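PDB 3H2S: putative NADH-flavin reductase from Lactobacillus casei ATCC 334, which binds NADPH in a Rossmann-type fold and probably acts as an NAD(P)-dependent oxidoreductase. Local coordinates for residues G7-A12 and P34-D39; L48-L53 and E57-S62; H88-L93 and Y142-M147. One frame throughout, in Å; residues are numbered along the deposited sequence.

The three contacts step across one Rossmann-type domain from the cofactor to the subunit interface. Contact 1 holds the phosphates of NADPH. Contact 2 lies at the edge of the sheet, its centre 16 Å from that of contact 1, and the two meet where Pro34 CG packs on Val49 CG2 at 4.1 Å. Pro52 of contact 2 also touches the cofactor. Another 16 Å separates the centres of contacts 2 and 3, joined by Leu60 CD1 against Leu89 CD1 at 3.6 Å. Contacts 1 and 3 do not touch: their centres are 24 Å apart, although the side chain of Leu145 is about 10 Å from NADPH.

Contact 1 (G7-A12 and P34-D39); sequences GATGRA and PQKAAD. With NDP (NADPH dihydro-nicotinamide-adenine-dinucleotide phosphate), chain C.
Thr9 packs against the helix 34-40 with its methyl and serves NADPH with its hydroxyl. CG2 lies 3.9 Å from Ala37 CA, while Thr9 CB meets Lys36 CD at 4.0 Å; the buried Thr9 and Ala37 form the tight part, backed by Val31 of the neighbouring strand. With chi1 at 56°, OG1 sits between the backbone N and the carbonyl carbon, which turns it to the cofactor as CG2 faces the helix. OG1 accepts a hydrogen bond from ribose O3B (2.9 Å) and donates to O1X of the 2'-phosphate, a bond modelled doubtfully short. The looser, partly exposed side belongs to Lys36, whose chain bends at its last two torsions; its NZ pairs with Asp33 and only weakly with O2X. Residues 7-12 open the GxxGxxG turn of Rossmann folds: a CB on Gly10 would clash with C5B of NADPH. At the helix start that follows, Arg11 N reaches O2A at 2.7 Å (164°) and Ala12 N reaches O1N at 2.8 Å (170°), while Arg11 NH1 bonds O2N at 2.9 Å, near the guanidinium plane. Thr9 and Lys36, with Arg32 also bonded to the cofactor, are consistent with a preference for NADPH over NADH.

Contact 2 (L48-L53 and E57-S62); sequences LVKEPL and EADLDS
Asp59 carries this surface contact, receiving Lys50 and Leu48 from the end of strand 46-49. The second segment starts at Glu57, whose carbonyl O accepts Leu60 N at 3.0 Å and so closes the first bond of a short, weakly bonded helix. Two residues on, Asp59 points its carboxylate toward Leu48 and Lys50. Lys50 comes from the opposite direction, and NZ forms a salt bridge with OD2 at 2.7 Å through the syn lone pair of that oxygen. The lysine chain runs extended to CD, 3.4 Å from Asp59 OD2; bends at chi3 (-96°) and chi4 then bring NZ to the carboxylate. Thr56 N gives the same oxygen a second hydrogen bond. A methionine in place of Lys50 would probably leave the Asp59 carboxylate without its countercharge and freer to turn. Leu48 crosses at about a right angle, its CD2 4.2 Å from Asp59 CG. Here the chain leaves an outermost, parallel strand of the mixed sheet and passes through 57-60 toward strand 65-68, three strands further across, in the crossover at the middle of the Rossmann fold. Leu60, after Asp59, packs on Leu92, and at the end of the segment Ser62 OG is hydrogen-bonded to Lys2 NZ.

Contact 3 (H88-L93 and Y142-M147); sequences HLVSLL and YQFLQM
Val90 presses its branched side chain against Phe144 and Leu145, joining the ends of helices 80-91 and 132-145. The valine has the largest share of the buried surface. Its CG2 touches Phe144 CE2 at 3.7 Å and Leu145 CD2 at 4.0 Å, so a single methyl serves both partners. The other branch, CG1, comes to 4.1 Å from Phe144 CZ, and Val90 CB itself is 3.9 Å from Phe144 CE2. The two methyls sit side by side along the CE2-CZ edge, both a little to one side of the ring plane.

Phe144 meets the valine from the opposite direction and with its edge: CG2 lies near the ring plane, not over a face. Its CG is anti to the backbone N (chi1 165°), which extends the ring across the gap between the helices. Thr87 and Leu83, one and two turns before Val90 in helix 80-91, also touch this ring, and Leu83 of the second subunit packs on it as well. Leu145 contributes less; it slants past Val90 and offers one methyl. Both Val90 and Leu145 rest on Phe102 of strand 99-103, which places the two helices side by side on one face of the sheet.

Beside the apolar patch, Ser91 OG donates to His88 O at 2.6 Å, the donor tilted 21° from the carbonyl plane, and so satisfies a carbonyl near the helix end. Further on, selenomethionine Met147 packs on Met147 of the second subunit. Pairing of subunits through these two helices is consistent with the helical dimer interface common among short-chain dehydrogenases. Because Val90, Phe144 and Leu145 offer only hydrocarbon to one another, the helices are held here by the fit of methyls to a ring edge and by burial from water, with no directional bond between the two segments.

Contact 1 (G7-A12 and P34-D39)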
loop_
_atom_site.group_PDB
_atom_site.type_symbol
_atom_site.label_atom_id
_atom_site.label_comp_id
_atom_site.label_asym_id
_atom_site.label_seq_id
_atom_site.Cartn_x
_atom_site.Cartn_y
_atom_site.Cartn_z
ATOM N N GLY A 7 -3.371 -10.189 -14.700
ATOM C CA GLY A 7 -2.794 -11.526 -14.767
ATOM C C GLY A 7 -3.726 -12.485 -15.509
ATOM O O GLY A 7 -3.744 -13.681 -15.228
ATOM N N ALA A 8 -4.386 -11.967 -16.541
ATOM C CA ALA A 8 -5.336 -12.732 -17.360
ATOM C C ALA A 8 -4.708 -13.910 -18.123
ATOM O O ALA A 8 -5.380 -14.893 -18.403
ATOM C CB ALA A 8 -6.068 -11.794 -18.338
ATOM N N THR A 9 -3.407 -13.827 -18.404
ATOM C CA THR A 9 -2.699 -14.903 -19.117
ATOM C C THR A 9 -2.179 -16.008 -18.196
ATOM O O THR A 9 -1.731 -17.065 -18.674
ATOM C CB THR A 9 -1.523 -14.351 -19.951
ATOM O OG1 THR A 9 -0.636 -13.608 -19.103
ATOM C CG2 THR A 9 -2.058 -13.452 -21.063
ATOM N N GLY A 10 -2.318 -15.795 -16.886
ATOM C CA GLY A 10 -1.839 -16.763 -15.895
ATOM C C GLY A 10 -2.745 -17.980 -15.774
ATOM O O GLY A 10 -3.766 -18.088 -16.460
ATOM N N ARG A 11 -2.411 -18.865 -14.846
ATOM C CA ARG A 11 -3.185 -20.089 -14.636
ATOM C C ARG A 11 -4.571 -19.757 -14.077
ATOM O O ARG A 11 -5.576 -20.139 -14.671
ATOM C CB ARG A 11 -2.441 -21.043 -13.697
ATOM C CG ARG A 11 -1.012 -21.411 -14.211
ATOM C CD ARG A 11 -0.160 -22.058 -13.129
ATOM N NE ARG A 11 -0.749 -23.297 -12.657
ATOM C CZ ARG A 11 -1.315 -23.456 -11.461
ATOM N NH1 ARG A 11 -1.350 -22.455 -10.593
ATOM N NH2 ARG A 11 -1.820 -24.634 -11.130
ATOM N N ALA A 12 -4.613 -19.037 -12.956
ATOM C CA ALA A 12 -5.887 -18.574 -12.374
ATOM C C ALA A 12 -6.596 -17.602 -13.316
ATOM O O ALA A 12 -7.789 -17.748 -13.600
ATOM C CB ALA A 12 -5.663 -17.928 -11.016
ATOM N N PRO A 34 1.023 -10.145 -25.670
ATOM C CA PRO A 34 -0.037 -10.278 -26.679
ATOM C C PRO A 34 -0.149 -11.675 -27.296
ATOM O O PRO A 34 -1.259 -12.173 -27.489
ATOM C CB PRO A 34 0.362 -9.261 -27.753
ATOM C CG PRO A 34 1.180 -8.246 -27.031
ATOM C CD PRO A 34 1.890 -8.981 -25.922
ATOM N N GLN A 35 0.985 -12.304 -27.599
ATOM C CA GLN A 35 0.972 -13.668 -28.126
ATOM C C GLN A 35 0.358 -14.662 -27.137
ATOM O O GLN A 35 -0.543 -15.436 -27.490
ATOM C CB GLN A 35 2.386 -14.105 -28.530
ATOM N N LYS A 36 0.807 -14.596 -25.885
ATOM C CA LYS A 36 0.234 -15.424 -24.825
ATOM C C LYS A 36 -1.269 -15.182 -24.748
ATOM O O LYS A 36 -2.047 -16.117 -24.553
ATOM C CB LYS A 36 0.893 -15.115 -23.481
ATOM C CG LYS A 36 1.149 -16.343 -22.603
ATOM C CD LYS A 36 1.875 -15.968 -21.310
ATOM C CE LYS A 36 3.385 -15.895 -21.506
ATOM N NZ LYS A 36 3.998 -14.716 -20.802
ATOM N N ALA A 37 -1.671 -13.926 -24.932
ATOM C CA ALA A 37 -3.081 -13.546 -24.829
ATOM C C ALA A 37 -3.892 -14.126 -25.980
ATOM O O ALA A 37 -4.934 -14.752 -25.769
ATOM C CB ALA A 37 -3.214 -12.036 -24.792
ATOM N N ALA A 38 -3.317 -14.066 -27.176
ATOM C CA ALA A 38 -3.955 -14.658 -28.344
ATOM C C ALA A 38 -4.098 -16.174 -28.213
ATOM O O ALA A 38 -5.159 -16.729 -28.508
ATOM C CB ALA A 38 -3.196 -14.294 -29.606
ATOM N N ASP A 39 -3.062 -16.831 -27.700
ATOM C CA ASP A 39 -3.067 -18.290 -27.584
ATOM C C ASP A 39 -3.909 -18.815 -26.417
ATOM O O ASP A 39 -4.518 -19.882 -26.524
ATOM C CB ASP A 39 -1.640 -18.830 -27.505
HETATM P PA NDP C . 0.682 -17.383 -12.781
HETATM O O1A NDP C . 2.159 -17.645 -12.368
HETATM O O2A NDP C . 0.027 -18.344 -13.713
HETATM O O5B NDP C . 0.997 -15.892 -13.521
HETATM C C5B NDP C . 0.085 -14.902 -12.979
HETATM C C4B NDP C . 0.048 -13.631 -13.913
HETATM O O4B NDP C . 1.025 -12.719 -13.452
HETATM C C3B NDP C . 0.452 -13.948 -15.393
HETATM O O3B NDP C . -0.584 -13.460 -16.185
HETATM C C2B NDP C . 1.773 -13.092 -15.570
HETATM O O2B NDP C . 2.029 -12.590 -16.834
HETATM C C1B NDP C . 1.464 -11.962 -14.540
HETATM N N9A NDP C . 2.705 -11.291 -14.119
HETATM C C8A NDP C . 3.732 -11.913 -13.362
HETATM N N7A NDP C . 4.742 -11.087 -13.078
HETATM C C5A NDP C . 4.350 -9.856 -13.646
HETATM C C6A NDP C . 5.006 -8.612 -13.638
HETATM N N6A NDP C . 6.231 -8.522 -13.047
HETATM N N1A NDP C . 4.544 -7.623 -14.486
HETATM C C2A NDP C . 3.302 -7.811 -15.024
HETATM N N3A NDP C . 2.478 -8.898 -14.933
HETATM C C4A NDP C . 3.085 -9.953 -14.289
HETATM O O3 NDP C . 0.026 -17.500 -11.351
HETATM P PN NDP C . -1.153 -18.324 -10.599
HETATM O O1N NDP C . -2.416 -18.269 -11.478
HETATM O O2N NDP C . -0.583 -19.703 -10.463
HETATM O O5D NDP C . -1.544 -17.628 -9.174
HETATM C C5D NDP C . -2.583 -16.651 -9.063
HETATM C C4D NDP C . -2.688 -16.266 -7.576
HETATM O O4D NDP C . -2.788 -17.491 -6.871
HETATM C C3D NDP C . -1.512 -15.459 -6.951
HETATM O O3D NDP C . -1.991 -14.587 -5.994
HETATM C C2D NDP C . -0.645 -16.625 -6.352
HETATM O O2D NDP C . 0.103 -16.191 -5.245
HETATM C C1D NDP C . -1.824 -17.532 -5.846
HETATM N N1N NDP C . -1.349 -18.864 -5.477
HETATM C C2N NDP C . -1.428 -19.204 -4.062
HETATM C C3N NDP C . -0.709 -20.498 -3.675
HETATM C C7N NDP C . -1.267 -21.027 -2.365
HETATM O O7N NDP C . -1.521 -20.250 -1.456
HETATM N N7N NDP C . -1.320 -22.399 -2.169
HETATM C C4N NDP C . -0.498 -21.568 -4.726
HETATM C C5N NDP C . -0.155 -21.038 -6.095
HETATM C C6N NDP C . -0.675 -19.671 -6.482
HETATM P P2B NDP C . 2.652 -13.552 -17.994
HETATM O O1X NDP C . 1.552 -14.581 -18.443
HETATM O O2X NDP C . 2.842 -12.636 -19.260
HETATM O O3X NDP C . 3.895 -14.246 -17.552
#

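Contact 2 (L48-L53 and E57-S62)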
loop_
_atom_site.group_PDB
_atom_site.type_symbol
_atom_site.label_atom_id
_atom_site.label_comp_id
_atom_site.label_asym_id
_atom_site.label_seq_id
_atom_site.Cartn_x
_atom_site.Cartn_y
_atom_site.Cartn_z
ATOM N N LEU A 48 -5.840 -5.102 -22.866
ATOM C CA LEU A 48 -5.070 -3.887 -22.589
ATOM C C LEU A 48 -3.622 -4.231 -22.244
ATOM O O LEU A 48 -3.363 -4.932 -21.260
ATOM C CB LEU A 48 -5.712 -3.098 -21.445
ATOM C CG LEU A 48 -4.887 -1.912 -20.934
ATOM C CD1 LEU A 48 -4.788 -0.809 -22.008
ATOM C CD2 LEU A 48 -5.520 -1.382 -19.644
ATOM N N VAL A 49 -2.698 -3.849 -23.122
ATOM C CA VAL A 49 -1.287 -4.194 -22.943
ATOM C C VAL A 49 -0.595 -3.083 -22.175
ATOM O O VAL A 49 -0.234 -2.045 -22.748
ATOM C CB VAL A 49 -0.547 -4.421 -24.297
ATOM C CG1 VAL A 49 0.913 -4.814 -24.052
ATOM C CG2 VAL A 49 -1.234 -5.499 -25.117
ATOM N N LYS A 50 -0.481 -3.277 -20.864
ATOM C CA LYS A 50 0.010 -2.243 -19.982
ATOM C C LYS A 50 0.529 -2.879 -18.702
ATOM O O LYS A 50 -0.013 -3.878 -18.225
ATOM C CB LYS A 50 -1.112 -1.256 -19.656
ATOM C CG LYS A 50 -0.643 -0.017 -18.912
ATOM C CD LYS A 50 -1.816 0.895 -18.599
ATOM C CE LYS A 50 -1.955 1.969 -19.627
ATOM N NZ LYS A 50 -2.482 3.243 -19.037
ATOM N N GLU A 51 1.619 -2.333 -18.185
ATOM C CA GLU A 51 2.111 -2.716 -16.859
ATOM C C GLU A 51 1.057 -2.428 -15.788
ATOM O O GLU A 51 0.475 -1.347 -15.753
ATOM C CB GLU A 51 3.397 -1.947 -16.547
ATOM C CG GLU A 51 4.545 -2.272 -17.476
ATOM C CD GLU A 51 5.766 -1.401 -17.212
ATOM O OE1 GLU A 51 5.649 -0.417 -16.445
ATOM O OE2 GLU A 51 6.844 -1.701 -17.772
ATOM N N PRO A 52 0.771 -3.412 -14.931
ATOM C CA PRO A 52 -0.276 -3.201 -13.931
ATOM C C PRO A 52 -0.014 -1.973 -13.065
ATOM O O PRO A 52 -0.951 -1.264 -12.734
ATOM C CB PRO A 52 -0.219 -4.474 -13.083
ATOM C CG PRO A 52 0.266 -5.519 -14.040
ATOM C CD PRO A 52 1.219 -4.814 -14.988
ATOM N N LEU A 53 1.251 -1.669 -12.780
ATOM C CA LEU A 53 1.568 -0.575 -11.858
ATOM C C LEU A 53 1.394 0.781 -12.542
ATOM O O LEU A 53 1.601 1.835 -11.941
ATOM C CB LEU A 53 2.998 -0.716 -11.319
ATOM C CG LEU A 53 3.245 -1.249 -9.905
ATOM C CD1 LEU A 53 2.045 -1.848 -9.227
ATOM C CD2 LEU A 53 4.436 -2.170 -9.848
ATOM N N GLU A 57 -6.831 5.578 -13.394
ATOM C CA GLU A 57 -8.249 5.585 -13.077
ATOM C C GLU A 57 -9.084 5.477 -14.345
ATOM O O GLU A 57 -10.014 4.676 -14.407
ATOM C CB GLU A 57 -8.628 6.844 -12.298
ATOM C CG GLU A 57 -8.575 6.658 -10.803
ATOM C CD GLU A 57 -9.314 7.756 -10.057
ATOM O OE1 GLU A 57 -10.111 8.485 -10.696
ATOM O OE2 GLU A 57 -9.090 7.891 -8.835
ATOM N N ALA A 58 -8.669 6.193 -15.392
ATOM C CA ALA A 58 -9.372 6.157 -16.670
ATOM C C ALA A 58 -9.428 4.759 -17.299
ATOM O O ALA A 58 -10.441 4.388 -17.907
ATOM C CB ALA A 58 -8.769 7.167 -17.648
ATOM N N ASP A 59 -8.334 4.005 -17.191
ATOM C CA ASP A 59 -8.293 2.636 -17.715
ATOM C C ASP A 59 -9.429 1.799 -17.142
ATOM O O ASP A 59 -9.867 0.824 -17.760
ATOM C CB ASP A 59 -6.946 1.959 -17.395
ATOM C CG ASP A 59 -5.794 2.528 -18.199
ATOM O OD1 ASP A 59 -6.033 3.011 -19.327
ATOM O OD2 ASP A 59 -4.653 2.553 -17.669
ATOM N N LEU A 60 -9.803 2.097 -15.903
ATOM C CA LEU A 60 -10.712 1.246 -15.150
ATOM C C LEU A 60 -12.130 1.808 -15.041
ATOM O O LEU A 60 -12.984 1.204 -14.409
ATOM C CB LEU A 60 -10.158 0.959 -13.749
ATOM C CG LEU A 60 -9.041 -0.079 -13.628
ATOM C CD1 LEU A 60 -8.885 -0.549 -12.194
ATOM C CD2 LEU A 60 -9.275 -1.255 -14.558
ATOM N N ASP A 61 -12.380 2.979 -15.613
ATOM C CA ASP A 61 -13.649 3.649 -15.335
ATOM C C ASP A 61 -14.851 3.029 -16.045
ATOM O O ASP A 61 -15.981 3.119 -15.557
ATOM C CB ASP A 61 -13.573 5.157 -15.579
ATOM C CG ASP A 61 -14.472 5.944 -14.628
ATOM O OD1 ASP A 61 -15.155 5.310 -13.791
ATOM O OD2 ASP A 61 -14.491 7.193 -14.711
ATOM N N SER A 62 -14.598 2.306 -17.129
ATOM C CA SER A 62 -15.670 1.577 -17.800
ATOM C C SER A 62 -15.967 0.212 -17.172
ATOM O O SER A 62 -16.928 -0.458 -17.567
ATOM C CB SER A 62 -15.378 1.422 -19.294
ATOM O OG SER A 62 -14.296 0.535 -19.502
#

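Contact 3 (H88-L93 and Y142-M147)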
loop_
_atom_site.group_PDB
_atom_site.type_symbol
_atom_site.label_atom_id
_atom_site.label_comp_id
_atom_site.label_asym_id
_atom_site.label_seq_id
_atom_site.Cartn_x
_atom_site.Cartn_y
_atom_site.Cartn_z
ATOM N N HIS A 88 -1.656 -0.454 -5.534
ATOM C CA HIS A 88 -1.918 0.382 -6.700
ATOM C C HIS A 88 -3.380 0.255 -7.119
ATOM O O HIS A 88 -4.046 1.258 -7.412
ATOM C CB HIS A 88 -1.002 0.009 -7.875
ATOM C CG HIS A 88 -1.148 0.925 -9.051
ATOM N ND1 HIS A 88 -0.945 2.284 -8.950
ATOM C CD2 HIS A 88 -1.670 0.713 -10.285
ATOM C CE1 HIS A 88 -1.232 2.856 -10.108
ATOM N NE2 HIS A 88 -1.707 1.932 -10.922
ATOM N N LEU A 89 -3.858 -0.982 -7.225
ATOM C CA LEU A 89 -5.268 -1.207 -7.594
ATOM C C LEU A 89 -6.251 -0.508 -6.648
ATOM O O LEU A 89 -7.197 0.154 -7.086
ATOM C CB LEU A 89 -5.583 -2.708 -7.665
ATOM C CG LEU A 89 -7.012 -3.036 -8.128
ATOM C CD1 LEU A 89 -7.416 -2.256 -9.393
ATOM C CD2 LEU A 89 -7.208 -4.540 -8.333
ATOM N N VAL A 90 -6.060 -0.709 -5.346
ATOM C CA VAL A 90 -6.870 -0.018 -4.342
ATOM C C VAL A 90 -6.872 1.503 -4.542
ATOM O O VAL A 90 -7.921 2.154 -4.453
ATOM C CB VAL A 90 -6.443 -0.392 -2.894
ATOM C CG1 VAL A 90 -7.103 0.551 -1.868
ATOM C CG2 VAL A 90 -6.836 -1.851 -2.595
ATOM N N SER A 91 -5.728 2.062 -4.910
ATOM C CA SER A 91 -5.634 3.509 -5.065
ATOM C C SER A 91 -6.494 4.016 -6.216
ATOM O O SER A 91 -6.885 5.184 -6.234
ATOM C CB SER A 91 -4.181 3.940 -5.255
ATOM O OG SER A 91 -3.755 3.749 -6.598
ATOM N N LEU A 92 -6.833 3.122 -7.148
ATOM C CA LEU A 92 -7.650 3.494 -8.310
ATOM C C LEU A 92 -9.134 3.314 -8.012
ATOM O O LEU A 92 -9.979 3.644 -8.839
ATOM C CB LEU A 92 -7.283 2.631 -9.525
ATOM C CG LEU A 92 -5.809 2.577 -9.926
ATOM C CD1 LEU A 92 -5.610 1.618 -11.097
ATOM C CD2 LEU A 92 -5.338 3.991 -10.296
ATOM N N LEU A 93 -9.446 2.687 -6.883
ATOM C CA LEU A 93 -10.834 2.375 -6.575
ATOM C C LEU A 93 -11.464 3.271 -5.512
ATOM O O LEU A 93 -12.577 3.011 -5.064
ATOM C CB LEU A 93 -10.964 0.908 -6.184
ATOM C CG LEU A 93 -10.355 -0.060 -7.199
ATOM C CD1 LEU A 93 -10.540 -1.463 -6.711
ATOM C CD2 LEU A 93 -10.998 0.144 -8.569
ATOM N N TYR A 142 -2.897 -9.125 2.304
ATOM C CA TYR A 142 -4.116 -9.404 3.059
ATOM C C TYR A 142 -4.326 -8.396 4.204
ATOM O O TYR A 142 -5.430 -7.918 4.431
ATOM C CB TYR A 142 -4.032 -10.820 3.620
ATOM C CG TYR A 142 -5.016 -11.107 4.718
ATOM C CD1 TYR A 142 -4.576 -11.513 5.971
ATOM C CD2 TYR A 142 -6.377 -11.061 4.482
ATOM C CE1 TYR A 142 -5.466 -11.836 6.972
ATOM C CE2 TYR A 142 -7.288 -11.419 5.473
ATOM C CZ TYR A 142 -6.821 -11.820 6.711
ATOM O OH TYR A 142 -7.704 -12.150 7.715
ATOM N N GLN A 143 -3.256 -8.060 4.910
ATOM C CA GLN A 143 -3.367 -7.098 5.998
ATOM C C GLN A 143 -3.631 -5.697 5.453
ATOM O O GLN A 143 -4.366 -4.916 6.068
ATOM C CB GLN A 143 -2.097 -7.093 6.837
ATOM C CG GLN A 143 -1.861 -8.376 7.633
ATOM C CD GLN A 143 -0.710 -8.226 8.589
ATOM O OE1 GLN A 143 -0.862 -8.451 9.793
ATOM N NE2 GLN A 143 0.399 -7.686 8.097
ATOM N N PHE A 144 -2.991 -5.365 4.332
ATOM C CA PHE A 144 -3.207 -4.062 3.691
ATOM C C PHE A 144 -4.668 -3.875 3.287
ATOM O O PHE A 144 -5.243 -2.806 3.466
ATOM C CB PHE A 144 -2.330 -3.904 2.452
ATOM C CG PHE A 144 -2.761 -2.778 1.562
ATOM C CD1 PHE A 144 -2.459 -1.469 1.889
ATOM C CD2 PHE A 144 -3.500 -3.025 0.403
ATOM C CE1 PHE A 144 -2.918 -0.407 1.108
ATOM C CE2 PHE A 144 -3.898 -1.982 -0.421
ATOM C CZ PHE A 144 -3.637 -0.671 -0.054
ATOM N N LEU A 145 -5.259 -4.906 2.700
ATOM C CA LEU A 145 -6.651 -4.803 2.259
ATOM C C LEU A 145 -7.583 -4.379 3.404
ATOM O O LEU A 145 -8.445 -3.516 3.230
ATOM C CB LEU A 145 -7.118 -6.118 1.629
ATOM C CG LEU A 145 -6.517 -6.509 0.276
ATOM C CD1 LEU A 145 -7.025 -7.882 -0.145
ATOM C CD2 LEU A 145 -6.781 -5.489 -0.825
ATOM N N GLN A 146 -7.328 -4.904 4.596
ATOM C CA GLN A 146 -8.176 -4.633 5.761
ATOM C C GLN A 146 -8.073 -3.195 6.256
ATOM O O GLN A 146 -8.872 -2.770 7.080
ATOM C CB GLN A 146 -7.844 -5.598 6.896
ATOM C CG GLN A 146 -8.178 -7.043 6.555
ATOM C CD GLN A 146 -7.669 -7.997 7.597
ATOM O OE1 GLN A 146 -6.617 -8.618 7.428
ATOM N NE2 GLN A 146 -8.342 -8.024 8.737
HETATM N N MSE A 147 -7.073 -2.465 5.780
HETATM C CA MSE A 147 -6.920 -1.044 6.108
HETATM C C MSE A 147 -7.920 -0.179 5.338
HETATM O O MSE A 147 -7.967 1.051 5.512
HETATM C CB MSE A 147 -5.506 -0.572 5.775
HETATM C CG MSE A 147 -4.413 -1.291 6.530
HETATM SE SE MSE A 147 -2.661 -0.740 5.865
HETATM C CE MSE A 147 -1.589 -1.537 7.259
#